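Local coordinates for muconate lactonizing enzyme (Corynebacterium glutamicum, PDB 3I4K), which belongs to the enolase superfamily of two-domain, metal-dependent enzymes and holds a magnesium ion in its TIM-type barrel domain, at residues L170-G175 / L197-N202; F225-P230 / V248-S253; G301-E306 / E329-Q334; A313-A318 / G350-P355. All coordinates share one frame; numbering follows the deposited sequence.

Contact 1. Residues L170-G175 / L197-N202; sequences LKMGAG and LRIDIN. With MG (magnesium ion), chain J.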
# COMPACT_ATOMS: atom_id res chain seq x y z
N LEU A 170 9.53 18.32 21.89
CA LEU A 170 10.71 18.50 22.74
C LEU A 170 11.48 17.20 22.97
O LEU A 170 10.98 16.27 23.61
CB LEU A 170 10.29 19.05 24.10
CG LEU A 170 9.51 20.37 24.09
CD1 LEU A 170 8.88 20.62 25.45
CD2 LEU A 170 10.46 21.49 23.73
N LYS A 171 12.71 17.13 22.46
CA LYS A 171 13.53 15.95 22.64
C LYS A 171 13.97 15.90 24.11
O LYS A 171 14.17 16.94 24.74
CB LYS A 171 14.75 16.00 21.71
CG LYS A 171 14.43 15.73 20.23
CD LYS A 171 15.61 16.08 19.31
CE LYS A 171 15.45 15.51 17.89
NZ LYS A 171 14.30 16.01 17.09
N MSE A 172 14.09 14.69 24.66
CA MSE A 172 14.50 14.49 26.05
C MSE A 172 15.43 13.29 26.09
O MSE A 172 15.72 12.69 25.06
CB MSE A 172 13.30 14.17 26.93
CG MSE A 172 12.15 15.14 26.89
SE MSE A 172 10.72 14.54 28.07
CE MSE A 172 11.55 14.94 29.79
N GLY A 173 15.87 12.92 27.29
CA GLY A 173 16.73 11.75 27.40
C GLY A 173 18.15 12.01 27.84
O GLY A 173 18.90 11.06 28.07
N ALA A 174 18.52 13.28 27.94
CA ALA A 174 19.87 13.64 28.36
C ALA A 174 19.90 13.93 29.86
O ALA A 174 19.05 14.67 30.37
CB ALA A 174 20.37 14.86 27.58
N GLY A 175 20.86 13.33 30.55
CA GLY A 175 20.99 13.56 31.97
C GLY A 175 19.89 13.00 32.84
O GLY A 175 19.09 12.17 32.42
N LEU A 197 2.03 20.39 22.77
CA LEU A 197 3.37 19.95 23.14
C LEU A 197 3.53 18.44 23.15
O LEU A 197 2.73 17.73 23.77
CB LEU A 197 3.72 20.51 24.53
CG LEU A 197 3.79 22.03 24.64
CD1 LEU A 197 4.10 22.43 26.08
CD2 LEU A 197 4.87 22.57 23.69
N ARG A 198 4.57 17.96 22.47
CA ARG A 198 4.89 16.53 22.40
C ARG A 198 6.35 16.37 22.82
O ARG A 198 7.12 17.33 22.75
CB ARG A 198 4.77 15.99 20.97
CG ARG A 198 3.45 16.24 20.27
CD ARG A 198 3.45 17.62 19.64
NE ARG A 198 2.20 17.87 18.95
CZ ARG A 198 1.92 17.42 17.73
NH1 ARG A 198 2.80 16.69 17.07
NH2 ARG A 198 0.75 17.72 17.18
N ILE A 199 6.72 15.17 23.27
CA ILE A 199 8.10 14.90 23.64
C ILE A 199 8.58 13.66 22.89
O ILE A 199 7.79 12.97 22.24
CB ILE A 199 8.28 14.70 25.17
CG1 ILE A 199 7.40 13.55 25.68
CG2 ILE A 199 7.96 15.99 25.90
CD1 ILE A 199 8.08 12.20 25.56
N ASP A 200 9.88 13.40 22.95
CA ASP A 200 10.49 12.26 22.29
C ASP A 200 11.79 11.96 23.03
O ASP A 200 12.68 12.81 23.09
CB ASP A 200 10.77 12.60 20.82
CG ASP A 200 11.34 11.42 20.04
OD1 ASP A 200 11.52 10.35 20.65
OD2 ASP A 200 11.60 11.55 18.82
N ILE A 201 11.88 10.77 23.62
CA ILE A 201 13.06 10.39 24.38
C ILE A 201 13.96 9.41 23.63
O ILE A 201 14.94 8.91 24.17
CB ILE A 201 12.65 9.77 25.72
CG1 ILE A 201 11.42 10.50 26.25
CG2 ILE A 201 13.80 9.93 26.74
CD1 ILE A 201 10.95 10.02 27.60
N ASN A 202 13.62 9.16 22.37
CA ASN A 202 14.41 8.25 21.55
C ASN A 202 14.78 6.94 22.26
O ASN A 202 15.93 6.51 22.23
CB ASN A 202 15.68 8.96 21.06
CG ASN A 202 15.41 9.85 19.86
OD1 ASN A 202 15.13 9.36 18.76
ND2 ASN A 202 15.48 11.16 20.06
MG MG J . 11.59 10.09 17.08
O HOH W 1 11.77 8.64 18.58
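Leu170 pairs with Ile199, and Lys171 with Asp200, as parallel bridges between strands 167-171 and 196-200, the two strands of a beta-alpha-beta unit in the TIM-type barrel of this enolase-superfamily protein. Three backbone hydrogen bonds define the pairing. Leu170 N gives to Arg198 O at 2.7 Å in a nearly straight bond (167°), Asp200 N gives to Leu170 O at 3.1 Å, and Met172 N gives to Asp200 O at 2.8 Å, which carries the ladder one residue past the end of strand 167-171. Ile199 CA adds a CA-H...O contact to Leu170 O.

Apolar contacts gather on the face of Leu170 and Ile199, where Leu187 of helix 177-189 touches Leu170 and Val184 touches Met172. The selenium of Met172, a selenomethionine, lies 3.8 Å from both Ile199 CB and Ile199 CG2, and the two side chains cross at a slant. Further on, Ile201 CG2 rests 3.5 Å from Gly173 CA.

Polar and metal contacts occupy the opposite face, with Lys171 and Asp200. The Asp200 carboxylate stands anti to its backbone N (chi1 -177°), and OD2 binds the magnesium ion at 2.3 Å; Glu226 and Asp251 are the other protein ligands. Asp200 OD1 accepts from a metal-bound water at 2.7 Å, and from Asn202 N at 3.0 Å, which approaches above the carboxylate plane and closes an Asx turn.

Contact 2. Residues F225-P230 / V248-S253; sequences FEQPTP and VMADES. With MG (magnesium ion), chain J.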
# COMPACT_ATOMS: atom_id res chain seq x y z
N PHE A 225 3.53 11.25 23.87
CA PHE A 225 4.82 10.69 24.27
C PHE A 225 5.39 9.83 23.15
O PHE A 225 4.95 8.68 22.95
CB PHE A 225 4.68 9.85 25.54
CG PHE A 225 4.06 10.57 26.70
CD1 PHE A 225 4.37 11.90 26.97
CD2 PHE A 225 3.19 9.91 27.55
CE1 PHE A 225 3.83 12.55 28.09
CE2 PHE A 225 2.64 10.54 28.66
CZ PHE A 225 2.96 11.87 28.93
N GLU A 226 6.34 10.37 22.40
CA GLU A 226 6.98 9.63 21.32
C GLU A 226 8.10 8.75 21.88
O GLU A 226 8.92 9.20 22.68
CB GLU A 226 7.55 10.58 20.27
CG GLU A 226 8.38 9.88 19.17
CD GLU A 226 8.79 10.81 18.04
OE1 GLU A 226 8.47 12.02 18.11
OE2 GLU A 226 9.45 10.34 17.08
N GLN A 227 8.12 7.48 21.44
CA GLN A 227 9.10 6.47 21.84
C GLN A 227 9.90 6.80 23.10
O GLN A 227 11.12 6.97 23.04
CB GLN A 227 10.06 6.21 20.68
CG GLN A 227 10.76 4.86 20.76
CD GLN A 227 9.84 3.69 20.37
OE1 GLN A 227 9.15 3.74 19.35
NE2 GLN A 227 9.86 2.63 21.18
N PRO A 228 9.24 6.86 24.26
CA PRO A 228 9.96 7.17 25.50
C PRO A 228 10.86 6.03 25.96
O PRO A 228 11.85 6.25 26.67
CB PRO A 228 8.85 7.42 26.50
CG PRO A 228 7.79 6.44 26.03
CD PRO A 228 7.81 6.65 24.53
N THR A 229 10.51 4.82 25.53
CA THR A 229 11.21 3.61 25.95
C THR A 229 11.70 2.71 24.80
O THR A 229 11.38 2.94 23.63
CB THR A 229 10.27 2.82 26.85
OG1 THR A 229 9.00 2.70 26.21
CG2 THR A 229 10.07 3.56 28.17
N PRO A 230 12.48 1.66 25.12
CA PRO A 230 13.04 0.74 24.13
C PRO A 230 12.09 0.28 23.01
O PRO A 230 10.93 -0.06 23.26
CB PRO A 230 13.54 -0.42 24.99
CG PRO A 230 13.99 0.28 26.24
CD PRO A 230 12.84 1.23 26.48
N VAL A 248 0.66 7.75 22.69
CA VAL A 248 2.05 7.42 22.47
C VAL A 248 2.25 7.35 20.96
O VAL A 248 1.33 6.98 20.22
CB VAL A 248 2.38 6.05 23.11
CG1 VAL A 248 3.59 5.43 22.42
CG2 VAL A 248 2.62 6.21 24.60
N MSE A 249 3.44 7.72 20.50
CA MSE A 249 3.75 7.64 19.07
C MSE A 249 4.96 6.71 18.95
O MSE A 249 5.98 6.91 19.63
CB MSE A 249 4.08 9.02 18.47
CG MSE A 249 4.64 8.94 17.04
SE MSE A 249 4.32 10.54 15.96
CE MSE A 249 5.76 11.65 16.68
N ALA A 250 4.84 5.69 18.11
CA ALA A 250 5.92 4.73 17.93
C ALA A 250 6.84 5.22 16.82
O ALA A 250 6.38 5.66 15.77
CB ALA A 250 5.36 3.35 17.56
N ASP A 251 8.15 5.17 17.08
CA ASP A 251 9.14 5.59 16.11
C ASP A 251 10.14 4.46 15.91
O ASP A 251 10.03 3.71 14.95
CB ASP A 251 9.85 6.87 16.58
CG ASP A 251 10.73 7.49 15.51
OD1 ASP A 251 10.89 6.88 14.43
OD2 ASP A 251 11.26 8.60 15.75
N GLU A 252 11.11 4.31 16.82
CA GLU A 252 12.07 3.22 16.64
C GLU A 252 11.41 1.85 16.68
O GLU A 252 11.97 0.88 16.17
CB GLU A 252 13.23 3.28 17.65
CG GLU A 252 13.07 4.22 18.82
CD GLU A 252 13.31 5.68 18.48
OE1 GLU A 252 14.45 6.18 18.62
OE2 GLU A 252 12.34 6.34 18.09
N SER A 253 10.23 1.75 17.28
CA SER A 253 9.53 0.47 17.33
C SER A 253 8.96 0.08 15.96
O SER A 253 8.67 -1.09 15.73
CB SER A 253 8.35 0.51 18.32
OG SER A 253 8.79 0.53 19.66
MG MG J . 11.59 10.09 17.08
O HOH W 1 11.77 8.64 18.58
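Gln227 lays its carboxamide against the backbone of Asp251 to Ser253, and both ends of the amide are used. Its chain leaves anti to the backbone N and bends at chi2 (75°), which puts OE1 within reach of two donors: Asp251 N at 2.9 Å, lying in the plane of the side-chain carbonyl, and Ser253 N at 3.1 Å, standing well above that plane. At the other end, NE2 gives to Ser253 OG at 2.8 Å and, almost in the amide plane, to Thr229 O at 2.9 Å. Four bonds in different directions fix the rotation of the buried amide. Ser253 OG is also hydrogen-bonded to Ala231 O.

The amide follows directly on strands 224-226 and 247-250, parallel neighbours in the TIM-type barrel joined by helix 234-244 as a beta-alpha-beta unit. Gln227 N points at Met249 O nearly along the C=O axis, with an N-H...O angle of 173°, and Met249 N returns a bond to Phe225 O.

At the C-terminal ends of the same strands sit two metal ligands. Glu226 OE2 and Asp251 OD2 bind the magnesium ion at 2.2 and 2.0 Å, and their carboxylate planes are turned 40° apart. The two oxygens stand 2.8 Å from each other, a closeness explained by the shared cation. Lys169 forms a salt bridge with Glu226 OE1, and Lys278 one with Asp251 OD1. Beside the Glu226 chain, and pointing the same way, runs the selenomethionine Met249. On the reverse face Phe225 and Val248 both pack on Ile240 of helix 234-244.

Contact 3. Residues G301-E306 / E329-Q334; sequences GATSLE and ELFGPQ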
# COMPACT_ATOMS: atom_id res chain seq x y z
N GLY A 301 3.71 12.56 9.53
CA GLY A 301 4.75 12.70 8.51
C GLY A 301 6.04 13.00 9.25
O GLY A 301 6.47 14.16 9.32
N ALA A 302 6.67 11.96 9.80
CA ALA A 302 7.90 12.10 10.57
C ALA A 302 9.17 12.29 9.74
O ALA A 302 9.23 11.94 8.55
CB ALA A 302 8.07 10.90 11.52
N THR A 303 10.20 12.82 10.39
CA THR A 303 11.47 13.09 9.73
C THR A 303 12.66 12.47 10.42
O THR A 303 12.68 12.31 11.64
CB THR A 303 11.72 14.62 9.63
OG1 THR A 303 12.90 14.85 8.86
CG2 THR A 303 11.89 15.23 11.01
N SER A 304 13.65 12.09 9.61
CA SER A 304 14.89 11.53 10.11
C SER A 304 15.89 12.67 9.95
O SER A 304 17.10 12.44 9.87
CB SER A 304 15.32 10.34 9.25
OG SER A 304 14.46 9.23 9.46
N LEU A 305 15.35 13.89 9.91
CA LEU A 305 16.14 15.10 9.70
C LEU A 305 16.76 15.04 8.32
O LEU A 305 17.97 15.20 8.15
CB LEU A 305 17.22 15.26 10.77
CG LEU A 305 16.89 16.07 12.02
CD1 LEU A 305 15.40 16.41 12.11
CD2 LEU A 305 17.34 15.28 13.24
N GLU A 306 15.91 14.78 7.32
CA GLU A 306 16.36 14.70 5.94
C GLU A 306 16.75 16.07 5.43
O GLU A 306 16.29 17.10 5.95
CB GLU A 306 15.25 14.18 5.01
CG GLU A 306 14.78 12.75 5.27
CD GLU A 306 13.77 12.64 6.40
OE1 GLU A 306 13.37 13.69 6.95
OE2 GLU A 306 13.38 11.51 6.72
N GLU A 329 6.42 16.72 10.59
CA GLU A 329 7.51 17.42 11.28
C GLU A 329 8.62 17.51 10.24
O GLU A 329 9.80 17.37 10.55
CB GLU A 329 8.00 16.64 12.51
CG GLU A 329 8.29 15.17 12.24
CD GLU A 329 9.11 14.51 13.33
OE1 GLU A 329 9.07 14.97 14.50
OE2 GLU A 329 9.81 13.52 13.02
N LEU A 330 8.22 17.74 8.99
CA LEU A 330 9.16 17.82 7.88
C LEU A 330 9.77 19.21 7.78
O LEU A 330 9.48 19.97 6.85
CB LEU A 330 8.46 17.43 6.57
CG LEU A 330 8.01 15.97 6.51
CD1 LEU A 330 7.23 15.72 5.23
CD2 LEU A 330 9.23 15.05 6.55
N PHE A 331 10.62 19.53 8.75
CA PHE A 331 11.29 20.82 8.86
C PHE A 331 12.79 20.71 8.62
O PHE A 331 13.51 21.71 8.71
CB PHE A 331 11.05 21.37 10.26
CG PHE A 331 11.63 20.52 11.36
CD1 PHE A 331 12.99 20.57 11.66
CD2 PHE A 331 10.82 19.64 12.08
CE1 PHE A 331 13.54 19.76 12.66
CE2 PHE A 331 11.36 18.83 13.08
CZ PHE A 331 12.72 18.89 13.37
N GLY A 332 13.26 19.51 8.32
CA GLY A 332 14.67 19.28 8.08
C GLY A 332 15.40 20.45 7.43
O GLY A 332 16.33 21.01 8.03
N PRO A 333 15.00 20.83 6.21
CA PRO A 333 15.61 21.94 5.46
C PRO A 333 15.86 23.20 6.28
O PRO A 333 16.88 23.87 6.10
CB PRO A 333 14.61 22.17 4.33
CG PRO A 333 14.11 20.78 4.05
CD PRO A 333 13.88 20.25 5.45
N GLN A 334 14.94 23.51 7.19
CA GLN A 334 15.07 24.69 8.04
C GLN A 334 16.18 24.58 9.08
O GLN A 334 16.78 25.59 9.46
CB GLN A 334 13.75 24.97 8.76
CG GLN A 334 12.62 25.38 7.84
CD GLN A 334 11.44 25.95 8.60
OE1 GLN A 334 10.84 25.28 9.45
NE2 GLN A 334 11.10 27.20 8.30
O HOH W 2 12.55 17.09 7.03
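The Phe331 ring is met obliquely by two methyl groups of the 301-306 loop: Leu305 CD1 lies 3.9 Å from Phe331 CZ, and Thr303 CG2 lies near Phe331 CE2. The Trp142 ring meets it as well, with the planes at about 55°. A second flat group, the Glu329 carboxylate, reaches the loop on an extended chain that starts between the backbone N and the carbonyl carbon (chi1 49°). Its OE2 takes Thr303 N on the anti lone pair at 2.7 Å, almost straight at 174°. The other oxygen, OE1, forms a salt bridge with Lys169. Within the loop, the Glu306 carboxylate receives Ser304 N at OE2, and Thr277 binds the same oxygen.

Backbone contacts line up the two segments. Glu329 N gives to Gly301 O at 2.9 Å, Leu330 follows at the centre of an inverse gamma turn, and Gly332 CA makes a CA-H...O contact with Glu306 O at 3.5 Å. Among the side chains, Leu330 CD2 packs 4.0 Å from Thr303 CB.

Residues 301-306 follow strand 298-301 directly, and the Glu329 side chain comes to about 6 Å from the magnesium ion and about 4 Å from a bound acetic acid. This puts the Glu329 end of the contact beside the metal site, consistent with a place in the pocket wall at the C-terminal mouth of the barrel, where enolase-superfamily proteins have their active site.

Contact 4. Residues A313-A318 / G350-P355; sequences ASLQFA and GQVAIP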
# COMPACT_ATOMS: atom_id res chain seq x y z
N ALA A 313 11.02 14.11 -0.81
CA ALA A 313 10.52 12.78 -1.11
C ALA A 313 9.40 12.47 -0.12
O ALA A 313 8.38 11.89 -0.49
CB ALA A 313 11.64 11.76 -0.99
N SER A 314 9.58 12.89 1.13
CA SER A 314 8.56 12.65 2.15
C SER A 314 7.33 13.54 1.99
O SER A 314 6.23 13.15 2.40
CB SER A 314 9.16 12.83 3.55
OG SER A 314 10.01 11.73 3.87
N LEU A 315 7.49 14.72 1.40
CA LEU A 315 6.35 15.60 1.20
C LEU A 315 5.49 15.08 0.03
O LEU A 315 4.27 15.24 0.02
CB LEU A 315 6.82 17.04 0.92
CG LEU A 315 7.32 17.83 2.14
CD1 LEU A 315 8.03 19.09 1.66
CD2 LEU A 315 6.16 18.19 3.05
N GLN A 316 6.14 14.45 -0.94
CA GLN A 316 5.42 13.89 -2.08
C GLN A 316 4.59 12.73 -1.54
O GLN A 316 3.47 12.48 -1.99
CB GLN A 316 6.40 13.38 -3.14
CG GLN A 316 7.23 14.48 -3.80
CD GLN A 316 6.44 15.29 -4.83
OE1 GLN A 316 6.81 16.42 -5.16
NE2 GLN A 316 5.37 14.71 -5.36
N PHE A 317 5.15 12.03 -0.55
CA PHE A 317 4.45 10.90 0.05
C PHE A 317 3.24 11.43 0.79
O PHE A 317 2.13 10.94 0.61
CB PHE A 317 5.36 10.11 1.00
CG PHE A 317 4.68 8.92 1.63
CD1 PHE A 317 4.12 9.02 2.90
CD2 PHE A 317 4.53 7.74 0.92
CE1 PHE A 317 3.40 7.95 3.46
CE2 PHE A 317 3.82 6.66 1.46
CZ PHE A 317 3.25 6.77 2.74
N ALA A 318 3.45 12.44 1.63
CA ALA A 318 2.36 13.02 2.38
C ALA A 318 1.29 13.60 1.45
O ALA A 318 0.10 13.58 1.78
CB ALA A 318 2.88 14.10 3.30
N GLY A 350 2.67 27.85 9.94
CA GLY A 350 2.73 26.51 10.48
C GLY A 350 2.66 25.39 9.47
O GLY A 350 2.48 24.22 9.83
N GLN A 351 2.81 25.72 8.19
CA GLN A 351 2.76 24.71 7.16
C GLN A 351 3.89 24.86 6.16
O GLN A 351 4.72 25.75 6.27
CB GLN A 351 1.43 24.80 6.40
CG GLN A 351 0.20 24.96 7.27
CD GLN A 351 -1.06 24.58 6.53
OE1 GLN A 351 -1.41 23.40 6.44
NE2 GLN A 351 -1.75 25.57 5.98
N VAL A 352 3.91 23.96 5.20
CA VAL A 352 4.89 23.99 4.13
C VAL A 352 4.15 23.44 2.92
O VAL A 352 3.42 22.44 3.02
CB VAL A 352 6.12 23.12 4.46
CG1 VAL A 352 5.71 21.69 4.74
CG2 VAL A 352 7.11 23.18 3.30
N ALA A 353 4.31 24.10 1.78
CA ALA A 353 3.64 23.67 0.56
C ALA A 353 4.41 22.54 -0.10
O ALA A 353 5.63 22.48 -0.01
CB ALA A 353 3.50 24.84 -0.40
N ILE A 354 3.68 21.64 -0.75
CA ILE A 354 4.30 20.53 -1.44
C ILE A 354 5.02 21.07 -2.66
O ILE A 354 4.49 21.91 -3.38
CB ILE A 354 3.25 19.48 -1.90
CG1 ILE A 354 2.82 18.59 -0.72
CG2 ILE A 354 3.84 18.59 -2.99
CD1 ILE A 354 2.26 19.33 0.46
N PRO A 355 6.25 20.59 -2.90
CA PRO A 355 7.06 21.03 -4.05
C PRO A 355 6.41 20.69 -5.38
O PRO A 355 6.33 19.52 -5.77
CB PRO A 355 8.37 20.28 -3.85
CG PRO A 355 8.44 20.13 -2.36
CD PRO A 355 7.04 19.72 -2.02
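A turn of helix 308-320 (residues 313-318) faces the end of the short strand 351-353 and the extended residues Ile354 and Pro355 that follow it. The backbones come nearest at Leu315 and Ile354, whose CA atoms are 6.0 Å apart, and no clear hydrogen bond crosses, so side chains carry the contact.

Leu315 does most of the work, pointing from the helix toward the second segment with CG anti to its carbonyl carbon (chi1 -75°). Its two methyls divide the partners. CD2 touches Val352 CG1 at 3.9 Å, while CD1 lies 3.9 Å from Pro355 CD, which also approaches Leu315 CB at 4.0 Å. The leucine meets the proline ring at about a right angle and crosses the valine at a slant. Between these partners along the chain, Ile354 CG1 packs on the helix backbone, 3.7 Å from Leu315 O.

This is largely apolar packing of a barrel helix on an added antiparallel strand. Strand 351-353 runs beside strand 137-144, bonding Val352 to Val138, and Val138 also touches Leu315. Leu330 also touches this leucine from a neighbouring loop, while Phe317, on another side of the helix, packs against helix 282-294.

How the contacts relate
All four contacts belong to the barrel domain. Contacts 1 and 2 come first along the chain, in series, with centres about 10 Å apart; strands 196-200 and 224-226 are neighbours in one sheet, Ile199 O meets Glu226 N, and together they supply the three protein ligands of the magnesium ion. The centre of contact 3 lies about 16 and 17 Å from theirs, and the contact touches neither. Contacts 3 and 4 alternate their segments and meet where Leu330 CD1 packs 3.5 Å from Leu315 CD2. Contact 4 is farthest from the metal-binding pair, about 23 to 25 Å between centres, so the series runs from metal site, through a probable pocket wall, to packing away from the metal.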